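Local coordinates for protein IclR family transcriptional regulator (Brucella abortus, PDB 5WHM) that acts as an IclR-type transcriptional repressor, probably binding operator DNA through its N-terminal helix-turn-helix domain, at residues C[7-12]-C[175-180]; C[29-34]-C[124-129]; C[46-51]-C[57-62]. All coordinates share one frame; numbering follows the deposited sequence.

Overall arrangement
The three contacts run from the N-terminal arm through the DNA-binding domain to the C-terminal domain. Contact 1 brings the arm to helix 168-181. Contact 2 joins helix 24-33 to the turn between strands 118-125 and 128-135. Contact 3 lies within the helix-turn-helix. Contacts 1 and 2 have centres 12 Å apart and touch: P10 CG of the arm lies 3.3 Å from R126 NH2. Contacts 2 and 3 have centres 17 Å apart and touch through V32 of helix 24-33, whose CG2 lies 3.8 Å from I48 CG2. Contacts 1 and 3 do not touch; their nearest atoms are about 7 Å apart. All three also reach the second subunit.

Contact 1: residues C[7-12]-C[175-180]; sequences MLTPLE and LEHIRE
T9 meets H177 through its methyl and gives its hydroxyl to E12 of its own segment. T9 OG1 donates to E12 OE1 at 2.9 Å, on the anti lone pair of that oxygen. The same two residues bound a type I beta turn, closed by E12 N to T9 O at 3.1 Å. The side-chain bond therefore spans the turn that its backbone bond closes. The hydroxyl sits between the backbone N and the carbonyl carbon (chi1 59°). This leaves CG2 anti to the carbonyl carbon, where it meets the histidine.

T9 CG2 comes to H177 NE2 at 3.2 Å, at the edge of the ring and in its plane. This is a close approach for a methyl and a ring nitrogen. It is packing, not a hydrogen bond. L8 takes one face of the same ring. Its CD1 lies 3.8 Å from the ring centroid and 19° off the normal, a CH-pi contact. L8 CD1 is nearest to H177 CG, at 3.5 Å. L8 CB covers the other end of that face, over CE1 and NE2. The imidazole thus has a leucine above it and a threonine methyl at its rim.

The contact joins the N-terminal arm to helix 168-181 of the C-terminal domain. On this helix I178 packs on W186 and L127, inside that domain. M7 of the arm packs on R68 of the second subunit.

No hydrogen bond crosses the two segments. E12 OE1 is 6.8 Å from H177 NE2, so there is no salt bridge. Any pull of the carboxylate on the imidazole would probably be weak, and the join rests on apolar packing round the ring.

Contact 2: residues C[29-34]-C[124-129]; sequences GLEVLR and RDRLSM
R34 and D125 meet end-on, and so do R126 and E31; the two arginines then stack on each other. R34 NH2 donates to D125 OD1 at 2.7 Å, and R34 NH1 to D125 OD2 at 3.1 Å. Both bonds use syn lone pairs. The guanidinium and carboxylate planes are only 8° apart. In the second pair R126 NH2 reaches E31 OE1 at 2.8 Å and R126 NH1 reaches E31 OE2 at 3.0 Å, again on syn lone pairs. Each salt bridge is therefore an end-on, two-point (bidentate) pair, nearly coplanar, that fixes the rotation of its guanidinium.

The arginines reach in from the two sides. Their guanidinium groups overlap face to face, with centres 3.8 Å apart and planes at 21°. R34 NE is 3.2 Å from R126 NH2, but both are donors and no bond forms. The two carboxylates probably offset the like charges. R126 NE is buried here with no hydrogen-bond partner in the model.

Both arginine chains are stretched out as far as NE. E31 instead bends at chi2 (49°), which brings its carboxylate round to R126. R126 is the second residue of a type II' turn from D125 to S128, and its phi is positive. The turn is closed by S128 N to D125 O at 3.0 Å. R124 NH1 holds the carbonyl of this turn residue, R126 O, at 2.8 Å, in the carbonyl plane. D125 OD1 also forms a salt bridge with R89 of the second subunit.

The contact is a polar link between the DNA-binding and C-terminal domains. On one side, V32 and L33 pack helix 24-33 onto helix 56-69. On the other, the hairpin of strands 118-125 and 128-135 rests L127 on helix 168-181.

Contact 3: residues C[46-51]-C[57-62]; sequences QEIAHK and PTVSRL
V59 is the side chain that fills the gap between helices 45-52 and 56-69, and it touches I48 and A49. Its CB points toward the other helix but meets no atom of segment 46-51 closely. The two methyls do the touching, and they part there. CG1 stands anti to the backbone N (chi1 170°) and runs to I48. V59 CG1 lies 3.5 Å from I48 CG2 and 3.8 Å from I48 CB, so it packs on the CG2 methyl and the branch point behind it. The two side chains cross at a slant. CG2 lies beside the backbone N of V59 and turns to A49. V59 CG2 is 3.8 Å from A49 CA and 4.1 Å from A49 CB. It therefore rests on the backbone of helix 45-52 as much as on the methyl.

This is the core of a helix-turn-helix. The first helix is 45-52, and helix 56-69 is probably the recognition helix, as in other members of this class. The small A49 is consistent with the close approach of the backbones: A49 CA and V59 CA are 6.2 Å apart.

No hydrogen bond joins the two segments. Further apolar cover for V59 comes from L54 in the turn. I48 also packs on L43. L62, one turn along from V59, packs on V32 and R28 of helix 24-33, which precedes the two in the chain, and touches L26 of the second subunit.

Contact 1: residues C[7-12]-C[175-180]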
loop_
_atom_site.group_PDB
_atom_site.type_symbol
_atom_site.label_atom_id
_atom_site.label_comp_id
_atom_site.label_asym_id
_atom_site.label_seq_id
_atom_site.Cartn_x
_atom_site.Cartn_y
_atom_site.Cartn_z
HETATM N N MSE C 7 1.694 20.120 -3.279
HETATM C CA MSE C 7 1.016 20.500 -4.521
HETATM C C MSE C 7 -0.252 19.682 -4.794
HETATM O O MSE C 7 -0.251 18.446 -4.727
HETATM C CB MSE C 7 1.960 20.345 -5.719
HETATM C CG MSE C 7 3.340 20.936 -5.528
HETATM SE SE MSE C 7 4.396 20.609 -7.147
HETATM C CE MSE C 7 3.551 21.989 -8.231
ATOM N N LEU C 8 -1.317 20.387 -5.149
ATOM C CA LEU C 8 -2.564 19.780 -5.597
ATOM C C LEU C 8 -2.610 19.583 -7.102
ATOM O O LEU C 8 -3.313 18.686 -7.579
ATOM C CB LEU C 8 -3.757 20.656 -5.190
ATOM C CG LEU C 8 -3.888 20.999 -3.709
ATOM C CD1 LEU C 8 -5.077 21.915 -3.476
ATOM C CD2 LEU C 8 -4.016 19.748 -2.876
ATOM N N THR C 9 -1.901 20.420 -7.860
ATOM C CA THR C 9 -1.900 20.375 -9.323
ATOM C C THR C 9 -0.463 20.408 -9.834
ATOM O O THR C 9 -0.018 21.411 -10.417
ATOM C CB THR C 9 -2.691 21.547 -9.897
ATOM O OG1 THR C 9 -2.098 22.765 -9.438
ATOM C CG2 THR C 9 -4.142 21.491 -9.439
ATOM N N PRO C 10 0.290 19.322 -9.642
ATOM C CA PRO C 10 1.721 19.349 -9.981
ATOM C C PRO C 10 2.013 19.455 -11.470
ATOM O O PRO C 10 3.170 19.718 -11.833
ATOM C CB PRO C 10 2.244 18.025 -9.411
ATOM C CG PRO C 10 1.061 17.144 -9.340
ATOM C CD PRO C 10 -0.121 18.017 -9.097
ATOM N N LEU C 11 1.032 19.261 -12.346
ATOM C CA LEU C 11 1.315 19.365 -13.769
ATOM C C LEU C 11 1.028 20.772 -14.294
ATOM O O LEU C 11 1.168 21.019 -15.498
ATOM C CB LEU C 11 0.532 18.299 -14.555
ATOM C CG LEU C 11 0.895 16.813 -14.252
ATOM C CD1 LEU C 11 0.564 15.911 -15.427
ATOM C CD2 LEU C 11 2.345 16.619 -13.832
ATOM N N GLU C 12 0.677 21.698 -13.402
ATOM C CA GLU C 12 0.447 23.108 -13.727
ATOM C C GLU C 12 1.608 23.743 -14.484
ATOM O O GLU C 12 2.717 23.196 -14.520
ATOM C CB GLU C 12 0.208 23.897 -12.445
ATOM C CG GLU C 12 1.469 24.011 -11.579
ATOM C CD GLU C 12 1.233 24.781 -10.286
ATOM O OE1 GLU C 12 0.208 24.517 -9.622
ATOM O OE2 GLU C 12 2.067 25.648 -9.936
ATOM N N LEU C 175 -9.841 25.063 -0.080
ATOM C CA LEU C 175 -11.255 25.334 -0.352
ATOM C C LEU C 175 -11.443 26.104 -1.657
ATOM O O LEU C 175 -12.352 25.793 -2.439
ATOM C CB LEU C 175 -11.881 26.109 0.805
ATOM C CG LEU C 175 -11.989 25.385 2.148
ATOM C CD1 LEU C 175 -12.889 26.180 3.068
ATOM C CD2 LEU C 175 -12.493 23.966 1.981
ATOM N N GLU C 176 -10.607 27.115 -1.908
ATOM C CA GLU C 176 -10.632 27.771 -3.211
ATOM C C GLU C 176 -10.473 26.743 -4.316
ATOM O O GLU C 176 -11.153 26.807 -5.342
ATOM C CB GLU C 176 -9.537 28.839 -3.291
ATOM N N HIS C 177 -9.625 25.741 -4.081
ATOM C CA HIS C 177 -9.426 24.657 -5.034
ATOM C C HIS C 177 -10.662 23.770 -5.162
ATOM O O HIS C 177 -10.951 23.255 -6.248
ATOM C CB HIS C 177 -8.220 23.824 -4.600
ATOM C CG HIS C 177 -7.415 23.322 -5.738
ATOM N ND1 HIS C 177 -7.663 22.109 -6.342
ATOM C CD2 HIS C 177 -6.389 23.884 -6.419
ATOM C CE1 HIS C 177 -6.811 21.936 -7.336
ATOM N NE2 HIS C 177 -6.029 23.000 -7.404
ATOM N N ILE C 178 -11.386 23.548 -4.061
ATOM C CA ILE C 178 -12.570 22.690 -4.110
ATOM C C ILE C 178 -13.739 23.406 -4.786
ATOM O O ILE C 178 -14.601 22.765 -5.407
ATOM C CB ILE C 178 -12.916 22.212 -2.687
ATOM C CG1 ILE C 178 -11.932 21.119 -2.253
ATOM C CG2 ILE C 178 -14.350 21.723 -2.606
ATOM C CD1 ILE C 178 -12.003 20.795 -0.795
ATOM N N ARG C 179 -13.770 24.740 -4.720
ATOM C CA ARG C 179 -14.819 25.525 -5.359
ATOM C C ARG C 179 -14.792 25.410 -6.881
ATOM O O ARG C 179 -15.809 25.678 -7.530
ATOM C CB ARG C 179 -14.676 26.989 -4.938
ATOM C CG ARG C 179 -15.903 27.851 -5.144
ATOM C CD ARG C 179 -15.728 29.167 -4.413
ATOM N NE ARG C 179 -14.904 30.116 -5.158
ATOM C CZ ARG C 179 -15.377 31.218 -5.743
ATOM N NH1 ARG C 179 -16.671 31.515 -5.657
ATOM N NH2 ARG C 179 -14.560 32.029 -6.410
ATOM N N GLU C 180 -13.657 25.018 -7.462
ATOM C CA GLU C 180 -13.515 24.897 -8.909
ATOM C C GLU C 180 -13.866 23.500 -9.403
ATOM O O GLU C 180 -14.490 23.351 -10.458
ATOM C CB GLU C 180 -12.086 25.250 -9.322
ATOM C CG GLU C 180 -11.571 26.541 -8.705
ATOM C CD GLU C 180 -11.296 27.619 -9.736
ATOM O OE1 GLU C 180 -11.907 27.578 -10.827
ATOM O OE2 GLU C 180 -10.462 28.506 -9.457
#

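Contact 2: residues C[29-34]-C[124-129]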
loop_
_atom_site.group_PDB
_atom_site.type_symbol
_atom_site.label_atom_id
_atom_site.label_comp_id
_atom_site.label_asym_id
_atom_site.label_seq_id
_atom_site.Cartn_x
_atom_site.Cartn_y
_atom_site.Cartn_z
ATOM N N GLY C 29 5.095 10.935 -14.254
ATOM C CA GLY C 29 4.895 9.508 -14.032
ATOM C C GLY C 29 4.048 9.210 -12.807
ATOM O O GLY C 29 3.211 8.303 -12.829
ATOM N N LEU C 30 4.256 9.956 -11.715
ATOM C CA LEU C 30 3.426 9.711 -10.530
ATOM C C LEU C 30 1.985 10.144 -10.773
ATOM O O LEU C 30 1.051 9.501 -10.270
ATOM C CB LEU C 30 3.995 10.438 -9.318
ATOM C CG LEU C 30 5.295 9.783 -8.830
ATOM C CD1 LEU C 30 6.042 10.740 -7.938
ATOM C CD2 LEU C 30 4.977 8.536 -8.051
ATOM N N GLU C 31 1.788 11.205 -11.558
ATOM C CA GLU C 31 0.438 11.602 -11.952
ATOM C C GLU C 31 -0.241 10.505 -12.780
ATOM O O GLU C 31 -1.446 10.268 -12.636
ATOM C CB GLU C 31 0.526 12.909 -12.729
ATOM C CG GLU C 31 -0.612 13.861 -12.564
ATOM C CD GLU C 31 -1.022 14.138 -11.102
ATOM O OE1 GLU C 31 -0.177 14.443 -10.237
ATOM O OE2 GLU C 31 -2.224 14.064 -10.834
ATOM N N VAL C 32 0.510 9.829 -13.661
ATOM C CA VAL C 32 -0.023 8.661 -14.365
ATOM C C VAL C 32 -0.441 7.574 -13.367
ATOM O O VAL C 32 -1.536 7.013 -13.459
ATOM C CB VAL C 32 1.015 8.114 -15.377
ATOM C CG1 VAL C 32 0.621 6.685 -15.855
ATOM C CG2 VAL C 32 1.180 9.079 -16.583
ATOM N N LEU C 33 0.431 7.242 -12.415
ATOM C CA LEU C 33 0.065 6.201 -11.451
ATOM C C LEU C 33 -1.148 6.608 -10.620
ATOM O O LEU C 33 -1.955 5.749 -10.247
ATOM C CB LEU C 33 1.236 5.886 -10.521
ATOM C CG LEU C 33 2.412 5.161 -11.173
ATOM C CD1 LEU C 33 3.593 5.122 -10.188
ATOM C CD2 LEU C 33 1.962 3.743 -11.605
ATOM N N ARG C 34 -1.321 7.909 -10.357
ATOM C CA ARG C 34 -2.498 8.349 -9.591
ATOM C C ARG C 34 -3.804 8.225 -10.369
ATOM O O ARG C 34 -4.876 8.393 -9.768
ATOM C CB ARG C 34 -2.343 9.800 -9.144
ATOM C CG ARG C 34 -1.333 10.044 -8.038
ATOM C CD ARG C 34 -1.494 11.492 -7.526
ATOM N NE ARG C 34 -0.643 11.792 -6.375
ATOM C CZ ARG C 34 -1.071 11.845 -5.111
ATOM N NH1 ARG C 34 -0.214 12.132 -4.122
ATOM N NH2 ARG C 34 -2.353 11.623 -4.833
ATOM N N ARG C 124 -4.448 13.377 5.469
ATOM C CA ARG C 124 -4.828 13.916 4.173
ATOM C C ARG C 124 -3.801 13.566 3.098
ATOM O O ARG C 124 -2.592 13.592 3.350
ATOM C CB ARG C 124 -4.971 15.432 4.258
ATOM C CG ARG C 124 -5.411 16.062 2.951
ATOM C CD ARG C 124 -5.659 17.566 3.107
ATOM N NE ARG C 124 -4.416 18.312 3.309
ATOM C CZ ARG C 124 -3.660 18.789 2.320
ATOM N NH1 ARG C 124 -3.991 18.582 1.048
ATOM N NH2 ARG C 124 -2.560 19.462 2.602
ATOM N N ASP C 125 -4.295 13.253 1.895
ATOM C CA ASP C 125 -3.484 13.243 0.666
ATOM C C ASP C 125 -4.290 13.973 -0.407
ATOM O O ASP C 125 -5.348 13.487 -0.828
ATOM C CB ASP C 125 -3.103 11.811 0.212
ATOM C CG ASP C 125 -2.359 11.798 -1.170
ATOM O OD1 ASP C 125 -2.950 11.414 -2.206
ATOM O OD2 ASP C 125 -1.173 12.205 -1.223
ATOM N N ARG C 126 -3.801 15.154 -0.809
ATOM C CA ARG C 126 -4.442 16.077 -1.749
ATOM C C ARG C 126 -5.838 16.439 -1.266
ATOM O O ARG C 126 -5.970 17.111 -0.241
ATOM C CB ARG C 126 -4.483 15.520 -3.178
ATOM C CG ARG C 126 -3.122 15.514 -3.826
ATOM C CD ARG C 126 -3.214 15.429 -5.334
ATOM N NE ARG C 126 -1.897 15.151 -5.862
ATOM C CZ ARG C 126 -1.621 15.010 -7.148
ATOM N NH1 ARG C 126 -2.582 15.112 -8.066
ATOM N NH2 ARG C 126 -0.379 14.764 -7.503
ATOM N N LEU C 127 -6.880 15.995 -1.974
ATOM C CA LEU C 127 -8.253 16.336 -1.596
ATOM C C LEU C 127 -9.005 15.151 -0.985
ATOM O O LEU C 127 -10.242 15.126 -1.006
ATOM C CB LEU C 127 -9.008 16.897 -2.809
ATOM C CG LEU C 127 -8.387 18.137 -3.479
ATOM C CD1 LEU C 127 -9.021 18.466 -4.846
ATOM C CD2 LEU C 127 -8.468 19.351 -2.559
ATOM N N SER C 128 -8.284 14.169 -0.427
ATOM C CA SER C 128 -8.887 13.006 0.208
ATOM C C SER C 128 -8.246 12.749 1.573
ATOM O O SER C 128 -7.135 13.202 1.860
ATOM C CB SER C 128 -8.741 11.746 -0.677
ATOM O OG SER C 128 -9.429 11.892 -1.917
HETATM N N MSE C 129 -8.980 12.034 2.420
HETATM C CA MSE C 129 -8.471 11.486 3.679
HETATM C C MSE C 129 -8.161 10.019 3.440
HETATM O O MSE C 129 -8.969 9.309 2.856
HETATM C CB MSE C 129 -9.510 11.652 4.815
HETATM C CG MSE C 129 -9.850 13.121 5.162
HETATM SE SE MSE C 129 -8.279 14.235 5.549
HETATM C CE MSE C 129 -7.728 13.384 7.207
#

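Contact 3: residues C[46-51]-C[57-62]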
loop_
_atom_site.group_PDB
_atom_site.type_symbol
_atom_site.label_atom_id
_atom_site.label_comp_id
_atom_site.label_asym_id
_atom_site.label_seq_id
_atom_site.Cartn_x
_atom_site.Cartn_y
_atom_site.Cartn_z
ATOM N N GLN C 46 -4.876 6.485 -23.964
ATOM C CA GLN C 46 -5.738 7.622 -24.282
ATOM C C GLN C 46 -6.545 8.089 -23.070
ATOM O O GLN C 46 -6.734 9.296 -22.876
ATOM C CB GLN C 46 -6.673 7.291 -25.445
ATOM C CG GLN C 46 -7.481 8.514 -25.937
ATOM C CD GLN C 46 -6.593 9.602 -26.578
ATOM O OE1 GLN C 46 -6.207 9.501 -27.753
ATOM N NE2 GLN C 46 -6.279 10.651 -25.809
ATOM N N GLU C 47 -7.060 7.156 -22.262
ATOM C CA GLU C 47 -7.717 7.551 -21.016
ATOM C C GLU C 47 -6.751 8.292 -20.106
ATOM O O GLU C 47 -7.128 9.265 -19.444
ATOM C CB GLU C 47 -8.268 6.326 -20.276
ATOM C CG GLU C 47 -9.475 5.660 -20.919
ATOM C CD GLU C 47 -9.691 4.238 -20.395
ATOM O OE1 GLU C 47 -10.619 4.034 -19.570
ATOM O OE2 GLU C 47 -8.928 3.325 -20.811
ATOM N N ILE C 48 -5.497 7.840 -20.051
ATOM C CA ILE C 48 -4.524 8.479 -19.171
ATOM C C ILE C 48 -4.167 9.870 -19.691
ATOM O O ILE C 48 -4.007 10.809 -18.903
ATOM C CB ILE C 48 -3.291 7.576 -18.986
ATOM C CG1 ILE C 48 -3.695 6.299 -18.224
ATOM C CG2 ILE C 48 -2.178 8.311 -18.231
ATOM C CD1 ILE C 48 -2.645 5.210 -18.260
ATOM N N ALA C 49 -4.063 10.036 -21.017
ATOM C CA ALA C 49 -3.826 11.368 -21.578
ATOM C C ALA C 49 -4.982 12.303 -21.259
ATOM O O ALA C 49 -4.774 13.489 -20.963
ATOM C CB ALA C 49 -3.640 11.303 -23.101
ATOM N N HIS C 50 -6.215 11.801 -21.361
ATOM C CA HIS C 50 -7.360 12.659 -21.078
ATOM C C HIS C 50 -7.366 13.070 -19.610
ATOM O O HIS C 50 -7.566 14.245 -19.294
ATOM C CB HIS C 50 -8.664 11.965 -21.458
ATOM C CG HIS C 50 -9.885 12.766 -21.112
ATOM N ND1 HIS C 50 -10.467 12.739 -19.860
ATOM C CD2 HIS C 50 -10.609 13.648 -21.842
ATOM C CE1 HIS C 50 -11.505 13.558 -19.840
ATOM N NE2 HIS C 50 -11.615 14.118 -21.031
ATOM N N LYS C 51 -7.114 12.117 -18.698
ATOM C CA LYS C 51 -7.147 12.414 -17.265
ATOM C C LYS C 51 -6.040 13.377 -16.849
ATOM O O LYS C 51 -6.236 14.210 -15.956
ATOM C CB LYS C 51 -7.002 11.126 -16.446
ATOM C CG LYS C 51 -8.220 10.219 -16.429
ATOM C CD LYS C 51 -7.872 8.962 -15.566
ATOM C CE LYS C 51 -9.011 7.959 -15.521
ATOM N NZ LYS C 51 -10.227 8.612 -15.050
ATOM N N PRO C 57 1.939 10.752 -26.832
ATOM C CA PRO C 57 3.311 10.194 -26.873
ATOM C C PRO C 57 4.023 10.311 -25.536
ATOM O O PRO C 57 4.839 9.452 -25.191
ATOM C CB PRO C 57 4.020 11.025 -27.963
ATOM C CG PRO C 57 2.925 11.706 -28.731
ATOM C CD PRO C 57 1.783 11.894 -27.757
ATOM N N THR C 58 3.715 11.350 -24.754
ATOM C CA THR C 58 4.336 11.496 -23.443
ATOM C C THR C 58 3.844 10.420 -22.490
ATOM O O THR C 58 4.638 9.766 -21.800
ATOM C CB THR C 58 4.028 12.885 -22.896
ATOM O OG1 THR C 58 4.657 13.840 -23.736
ATOM C CG2 THR C 58 4.544 13.052 -21.462
ATOM N N VAL C 59 2.525 10.226 -22.440
ATOM C CA VAL C 59 1.957 9.157 -21.633
ATOM C C VAL C 59 2.548 7.808 -22.053
ATOM O O VAL C 59 2.895 6.987 -21.195
ATOM C CB VAL C 59 0.425 9.173 -21.761
ATOM C CG1 VAL C 59 -0.185 7.916 -21.119
ATOM C CG2 VAL C 59 -0.126 10.473 -21.152
ATOM N N SER C 60 2.686 7.595 -23.371
ATOM C CA SER C 60 3.218 6.327 -23.883
ATOM C C SER C 60 4.603 6.025 -23.335
ATOM O O SER C 60 4.899 4.872 -22.997
ATOM C CB SER C 60 3.264 6.344 -25.413
ATOM O OG SER C 60 1.971 6.198 -25.956
ATOM N N ARG C 61 5.486 7.029 -23.273
ATOM C CA ARG C 61 6.809 6.799 -22.687
ATOM C C ARG C 61 6.698 6.465 -21.204
ATOM O O ARG C 61 7.393 5.571 -20.707
ATOM C CB ARG C 61 7.713 8.027 -22.875
ATOM C CG ARG C 61 8.046 8.401 -24.320
ATOM C CD ARG C 61 9.042 9.569 -24.355
ATOM N NE ARG C 61 10.282 9.195 -23.678
ATOM C CZ ARG C 61 11.274 10.028 -23.397
ATOM N NH1 ARG C 61 11.192 11.306 -23.748
ATOM N NH2 ARG C 61 12.353 9.576 -22.775
ATOM N N LEU C 62 5.825 7.176 -20.478
ATOM C CA LEU C 62 5.701 6.954 -19.038
ATOM C C LEU C 62 5.172 5.555 -18.726
ATOM O O LEU C 62 5.732 4.849 -17.867
ATOM C CB LEU C 62 4.800 8.033 -18.417
ATOM C CG LEU C 62 5.357 9.449 -18.585
ATOM C CD1 LEU C 62 4.274 10.516 -18.292
ATOM C CD2 LEU C 62 6.572 9.597 -17.684
#